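Local coordinates for uncharacterized protein VP1736 (Vibrio parahaemolyticus, PDB 3LXQ), which is of unknown function but has a domain of the sulfatase family, in the alkaline phosphatase clan, at residues 124-129 with 323-328; 338-343 with 374-379. All blocks are in the same frame, centred on the assembly; numbering follows the deposited sequence.

Contact 1: residues 124-129 with 323-328; sequences TQMYAT and IPALII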
loop_
_atom_site.group_PDB
_atom_site.type_symbol
_atom_site.label_atom_id
_atom_site.label_comp_id
_atom_site.label_asym_id
_atom_site.label_seq_id
_atom_site.Cartn_x
_atom_site.Cartn_y
_atom_site.Cartn_z
ATOM N N THR A 124 2.585 -7.266 -11.386
ATOM C CA THR A 124 2.763 -6.422 -12.574
ATOM C C THR A 124 1.535 -5.586 -12.850
ATOM O O THR A 124 1.558 -4.712 -13.722
ATOM C CB THR A 124 3.113 -7.233 -13.842
ATOM O OG1 THR A 124 1.974 -8.010 -14.249
ATOM C CG2 THR A 124 4.306 -8.144 -13.588
ATOM N N GLN A 125 0.470 -5.850 -12.101
ATOM C CA GLN A 125 -0.777 -5.100 -12.227
ATOM C C GLN A 125 -1.298 -4.599 -10.875
ATOM O O GLN A 125 -2.484 -4.710 -10.598
ATOM C CB GLN A 125 -1.859 -5.946 -12.921
ATOM C CG GLN A 125 -1.622 -6.135 -14.409
ATOM C CD GLN A 125 -1.632 -4.826 -15.181
ATOM O OE1 GLN A 125 -0.838 -4.629 -16.102
ATOM N NE2 GLN A 125 -2.545 -3.932 -14.822
HETATM N N MSE A 126 -0.391 -4.038 -10.079
HETATM C CA MSE A 126 -0.673 -3.450 -8.780
HETATM C C MSE A 126 -1.027 -1.968 -8.890
HETATM O O MSE A 126 -0.330 -1.202 -9.553
HETATM C CB MSE A 126 0.549 -3.599 -7.869
HETATM C CG MSE A 126 0.344 -3.069 -6.457
HETATM SE SE MSE A 126 -1.048 -3.986 -5.444
HETATM C CE MSE A 126 -0.416 -5.817 -5.673
ATOM N N TYR A 127 -2.112 -1.576 -8.225
ATOM C CA TYR A 127 -2.548 -0.175 -8.226
ATOM C C TYR A 127 -2.746 0.395 -6.841
ATOM O O TYR A 127 -3.317 -0.255 -5.956
ATOM C CB TYR A 127 -3.810 -0.001 -9.071
ATOM C CG TYR A 127 -3.556 -0.324 -10.517
ATOM C CD1 TYR A 127 -3.600 -1.644 -10.969
ATOM C CD2 TYR A 127 -3.233 0.677 -11.427
ATOM C CE1 TYR A 127 -3.336 -1.964 -12.286
ATOM C CE2 TYR A 127 -2.978 0.367 -12.758
ATOM C CZ TYR A 127 -3.036 -0.957 -13.182
ATOM O OH TYR A 127 -2.759 -1.277 -14.494
ATOM N N ALA A 128 -2.251 1.612 -6.649
ATOM C CA ALA A 128 -2.537 2.366 -5.440
ATOM C C ALA A 128 -4.008 2.769 -5.489
ATOM O O ALA A 128 -4.567 2.929 -6.571
ATOM C CB ALA A 128 -1.631 3.599 -5.334
ATOM N N THR A 129 -4.639 2.855 -4.318
ATOM C CA THR A 129 -6.006 3.370 -4.206
ATOM C C THR A 129 -6.041 4.900 -4.233
ATOM O O THR A 129 -7.100 5.505 -4.466
ATOM C CB THR A 129 -6.663 2.910 -2.904
ATOM O OG1 THR A 129 -5.869 3.372 -1.816
ATOM C CG2 THR A 129 -6.785 1.377 -2.837
ATOM N N ILE A 323 1.862 0.892 -9.789
ATOM C CA ILE A 323 2.956 0.914 -8.835
ATOM C C ILE A 323 3.618 -0.453 -8.789
ATOM O O ILE A 323 2.985 -1.458 -9.106
ATOM C CB ILE A 323 2.483 1.338 -7.401
ATOM C CG1 ILE A 323 1.273 0.522 -6.927
ATOM C CG2 ILE A 323 2.104 2.806 -7.375
ATOM C CD1 ILE A 323 1.084 0.525 -5.397
ATOM N N PRO A 324 4.907 -0.495 -8.423
ATOM C CA PRO A 324 5.550 -1.781 -8.180
ATOM C C PRO A 324 5.103 -2.374 -6.853
ATOM O O PRO A 324 4.720 -1.647 -5.941
ATOM C CB PRO A 324 7.033 -1.414 -8.102
ATOM C CG PRO A 324 7.037 0.002 -7.597
ATOM C CD PRO A 324 5.832 0.634 -8.226
ATOM N N ALA A 325 5.129 -3.696 -6.761
ATOM C CA ALA A 325 4.932 -4.375 -5.495
ATOM C C ALA A 325 5.711 -5.654 -5.589
ATOM O O ALA A 325 5.632 -6.350 -6.592
ATOM C CB ALA A 325 3.453 -4.659 -5.239
ATOM N N LEU A 326 6.474 -5.943 -4.545
ATOM C CA LEU A 326 7.318 -7.126 -4.500
ATOM C C LEU A 326 7.251 -7.737 -3.123
ATOM O O LEU A 326 7.481 -7.058 -2.129
ATOM C CB LEU A 326 8.768 -6.737 -4.822
ATOM C CG LEU A 326 9.937 -7.717 -5.050
ATOM C CD1 LEU A 326 10.917 -7.638 -3.904
ATOM C CD2 LEU A 326 9.534 -9.167 -5.317
ATOM N N ILE A 327 6.931 -9.022 -3.058
ATOM C CA ILE A 327 7.019 -9.733 -1.802
ATOM C C ILE A 327 8.202 -10.680 -1.934
ATOM O O ILE A 327 8.304 -11.451 -2.889
ATOM C CB ILE A 327 5.715 -10.475 -1.440
ATOM C CG1 ILE A 327 4.553 -9.478 -1.267
ATOM C CG2 ILE A 327 5.914 -11.318 -0.176
ATOM C CD1 ILE A 327 3.193 -10.141 -1.020
ATOM N N ILE A 328 9.109 -10.584 -0.976
ATOM C CA ILE A 328 10.364 -11.301 -1.043
ATOM C C ILE A 328 10.708 -11.817 0.350
ATOM O O ILE A 328 10.352 -11.212 1.369
ATOM C CB ILE A 328 11.489 -10.411 -1.654
ATOM C CG1 ILE A 328 12.769 -11.218 -1.909
ATOM C CG2 ILE A 328 11.735 -9.157 -0.804
ATOM C CD1 ILE A 328 13.756 -10.526 -2.863
HETATM O O HOH W 1 2.336 -3.375 -10.922
#

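Contact 2: residues 338-343 with 374-379; sequences DRIANN and EDERAM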
loop_
_atom_site.group_PDB
_atom_site.type_symbol
_atom_site.label_atom_id
_atom_site.label_comp_id
_atom_site.label_asym_id
_atom_site.label_seq_id
_atom_site.Cartn_x
_atom_site.Cartn_y
_atom_site.Cartn_z
ATOM N N ASP A 338 0.260 -11.412 -12.651
ATOM C CA ASP A 338 -0.359 -10.382 -13.469
ATOM C C ASP A 338 -1.797 -10.057 -13.023
ATOM O O ASP A 338 -2.516 -9.345 -13.728
ATOM C CB ASP A 338 -0.321 -10.790 -14.960
ATOM C CG ASP A 338 1.098 -11.119 -15.458
ATOM O OD1 ASP A 338 2.060 -10.386 -15.129
ATOM O OD2 ASP A 338 1.264 -12.118 -16.200
ATOM N N ARG A 339 -2.222 -10.560 -11.861
ATOM C CA ARG A 339 -3.616 -10.340 -11.409
ATOM C C ARG A 339 -3.823 -8.902 -10.951
ATOM O O ARG A 339 -3.051 -8.405 -10.136
ATOM C CB ARG A 339 -4.017 -11.330 -10.296
ATOM C CG ARG A 339 -4.089 -12.816 -10.723
ATOM C CD ARG A 339 -4.389 -13.758 -9.533
ATOM N NE ARG A 339 -3.401 -13.638 -8.455
ATOM C CZ ARG A 339 -3.462 -14.265 -7.278
ATOM N NH1 ARG A 339 -4.478 -15.073 -6.972
ATOM N NH2 ARG A 339 -2.493 -14.076 -6.390
ATOM N N ILE A 340 -4.843 -8.227 -11.485
ATOM C CA ILE A 340 -5.114 -6.846 -11.083
ATOM C C ILE A 340 -5.415 -6.824 -9.584
ATOM O O ILE A 340 -6.258 -7.587 -9.102
ATOM C CB ILE A 340 -6.298 -6.182 -11.850
ATOM C CG1 ILE A 340 -6.144 -6.364 -13.360
ATOM C CG2 ILE A 340 -6.361 -4.669 -11.533
ATOM C CD1 ILE A 340 -7.396 -6.066 -14.115
ATOM N N ALA A 341 -4.719 -5.950 -8.865
ATOM C CA ALA A 341 -4.857 -5.838 -7.415
ATOM C C ALA A 341 -4.633 -4.402 -6.953
ATOM O O ALA A 341 -4.185 -3.556 -7.732
ATOM C CB ALA A 341 -3.879 -6.790 -6.726
ATOM N N ASN A 342 -4.982 -4.133 -5.696
ATOM C CA ASN A 342 -4.768 -2.852 -5.035
ATOM C C ASN A 342 -3.798 -3.064 -3.897
ATOM O O ASN A 342 -3.658 -4.177 -3.405
ATOM C CB ASN A 342 -6.066 -2.337 -4.426
ATOM C CG ASN A 342 -6.837 -1.400 -5.339
ATOM O OD1 ASN A 342 -8.065 -1.489 -5.413
ATOM N ND2 ASN A 342 -6.142 -0.463 -5.983
ATOM N N ASN A 343 -3.152 -1.995 -3.457
ATOM C CA ASN A 343 -2.356 -2.064 -2.233
ATOM C C ASN A 343 -3.156 -2.429 -0.965
ATOM O O ASN A 343 -2.586 -2.957 -0.016
ATOM C CB ASN A 343 -1.505 -0.793 -2.027
ATOM C CG ASN A 343 -2.292 0.500 -2.150
ATOM O OD1 ASN A 343 -3.503 0.517 -2.407
ATOM N ND2 ASN A 343 -1.586 1.614 -1.959
ATOM N N GLU A 374 -12.444 -12.861 -13.376
ATOM C CA GLU A 374 -13.511 -11.861 -13.382
ATOM C C GLU A 374 -13.547 -11.066 -12.065
ATOM O O GLU A 374 -14.234 -10.042 -11.971
ATOM C CB GLU A 374 -14.877 -12.492 -13.674
ATOM C CG GLU A 374 -15.374 -13.428 -12.593
ATOM C CD GLU A 374 -15.046 -14.905 -12.863
ATOM O OE1 GLU A 374 -14.171 -15.219 -13.731
ATOM O OE2 GLU A 374 -15.689 -15.748 -12.186
ATOM N N ASP A 375 -12.814 -11.561 -11.066
ATOM C CA ASP A 375 -12.692 -10.892 -9.771
ATOM C C ASP A 375 -11.473 -9.955 -9.643
ATOM O O ASP A 375 -11.392 -9.148 -8.699
ATOM C CB ASP A 375 -12.744 -11.913 -8.639
ATOM C CG ASP A 375 -14.101 -12.601 -8.550
ATOM O OD1 ASP A 375 -15.135 -11.901 -8.699
ATOM O OD2 ASP A 375 -14.127 -13.832 -8.341
ATOM N N GLU A 376 -10.548 -10.025 -10.601
ATOM C CA GLU A 376 -9.433 -9.081 -10.632
ATOM C C GLU A 376 -9.991 -7.675 -10.712
ATOM O O GLU A 376 -10.917 -7.433 -11.474
ATOM C CB GLU A 376 -8.537 -9.338 -11.837
ATOM C CG GLU A 376 -7.858 -10.689 -11.782
ATOM C CD GLU A 376 -6.844 -10.875 -12.892
ATOM O OE1 GLU A 376 -6.464 -9.877 -13.555
ATOM O OE2 GLU A 376 -6.434 -12.038 -13.089
ATOM N N ARG A 377 -9.433 -6.760 -9.917
ATOM C CA ARG A 377 -9.925 -5.373 -9.866
ATOM C C ARG A 377 -8.956 -4.434 -9.166
ATOM O O ARG A 377 -8.117 -4.865 -8.353
ATOM C CB ARG A 377 -11.315 -5.276 -9.205
ATOM C CG ARG A 377 -11.350 -5.587 -7.688
ATOM C CD ARG A 377 -11.102 -4.324 -6.824
ATOM N NE ARG A 377 -10.980 -4.677 -5.403
ATOM C CZ ARG A 377 -9.853 -5.056 -4.798
ATOM N NH1 ARG A 377 -8.704 -5.116 -5.471
ATOM N NH2 ARG A 377 -9.875 -5.363 -3.494
ATOM N N ALA A 378 -9.103 -3.151 -9.483
ATOM C CA ALA A 378 -8.401 -2.077 -8.793
ATOM C C ALA A 378 -9.344 -0.896 -8.612
ATOM O O ALA A 378 -9.973 -0.406 -9.588
ATOM C CB ALA A 378 -7.150 -1.636 -9.591
HETATM N N MSE A 379 -9.449 -0.447 -7.371
HETATM C CA MSE A 379 -10.129 0.804 -7.072
HETATM C C MSE A 379 -9.102 1.917 -7.040
HETATM O O MSE A 379 -8.050 1.768 -6.440
HETATM C CB MSE A 379 -10.819 0.737 -5.705
HETATM C CG MSE A 379 -11.577 -0.547 -5.456
HETATM SE SE MSE A 379 -12.536 -0.277 -3.776
HETATM C CE MSE A 379 -12.506 -2.148 -3.112
#

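Contact 1: residues 124-129 with 323-328
Ile323 and Met126, a selenomethionine, carry most of this join between the end of strand 121-127 and the start of strand 322-328, antiparallel neighbours in the central mixed sheet of the sulfatase-family domain. One direct backbone hydrogen bond spans it: Ile323 N gives its hydrogen to Met126 O over 3.0 Å, nearly straight but from above the carbonyl plane. Next to it a bridging water replaces a second direct bond, accepting from Met126 N at 2.9 Å and donating to Ile323 O at 2.7 Å. Both backbone polar groups of Met126 are thus linked to Ile323, although the strands splay here.

The side chains fill the angle between them. Met126 points at the other strand with CG anti to its backbone N (chi1 -177°), which sets CG 3.7 Å from Ala325 CB; the chain then bends twice and crosses that of Ile323 obliquely. Ile323 has CG1 in the crowded position between backbone N and carbonyl carbon (chi1 51°). That rotation brings CG1 to 3.7 Å from Ala128 N, and CD1 reaches Ala128 CB at 4.1 Å. A flexible, unbranched side chain suits Met126, which also touches Met346 of helix 346-353, whereas the methyl of Ala325 gives its CG a small apolar surface to rest on.

All five touching residues are buried: the direct bond satisfies Met126 O and Ile323 N, the water Met126 N and Ile323 O, and apolar contact supplies the remaining adhesion.

Contact 2: residues 338-343 with 374-379
Two polar side chains, Asn342 and Glu376, reach across to backbone N-H groups and stitch segment 338-343 to 374-379, where strand 377-382 begins. The tightest point is the carboxamide of Asn342, which faces the backbone N and O of Met379, a selenomethionine. Its OD1 accepts from Met379 N at 2.6 Å, in the carbonyl plane on a lone pair. ND2 donates to Met379 O at 3.0 Å through a bent bond (141°), that oxygen lying somewhat out of the amide plane, so both ends of the amide are fixed and its rotation is settled. ND2 also donates to Tyr127 O. An asparagine suits this place because it offers a donor and an acceptor side by side, as a strand's own edge does.

Glu376 makes the other firm grip. Buried and extended beyond CG, it takes the hydrogen of Ile340 N on OE1 at 3.1 Å, almost straight (171°) but from above the carboxylate plane, and the same oxygen has a salt bridge to Arg391. Between these polar ends Ile340 packs inward, its CG2 3.7 Å from Ala378 CB, and the small methyl of Ala378 leaves room for the branched side chain. The backbone bond here is weak, Arg377 N to Ile340 O at 3.4 Å. Arg377 bends back so that Asn342 OD1 lies over one face of its guanidinium, whose NH2 forms a salt bridge with Asp345.

The loose side faces solvent. Glu376 OE2 merely rests against Arg339 CG at 3.4 Å; the Arg339 guanidinium leads away to Asp337 and Leu367, and Asp338 is exposed, its OD1 bonded to Thr124.

Buried Glu376 probably stays ionised, since Arg391 balances its charge, and the join depends on side chains standing in for a regular strand-to-strand ladder.

In the fold
After earlier helices and strands, including 87-93, the chain forms strand 121-127. Between the segments of contact 1 lie 193 residues, more than half of them loop or turn, before strand 322-328 returns antiparallel and closes that long loop. Contact 2 follows in series: segment 338-343 opens a much shorter loop, containing helix 346-353, which closes at 374-379. The loops therefore neither nest nor cross. They meet through strand 121-127, which also runs parallel to 341-342; hydrogen bonds between Thr124 OG1 and Asp338 OD1 (2.5 Å) and from Asn342 ND2 to Tyr127 O tie the contacts together. Contact 2 then joins this mixed sheet to strand 377-382, an outermost strand of the separate five-stranded antiparallel sheet.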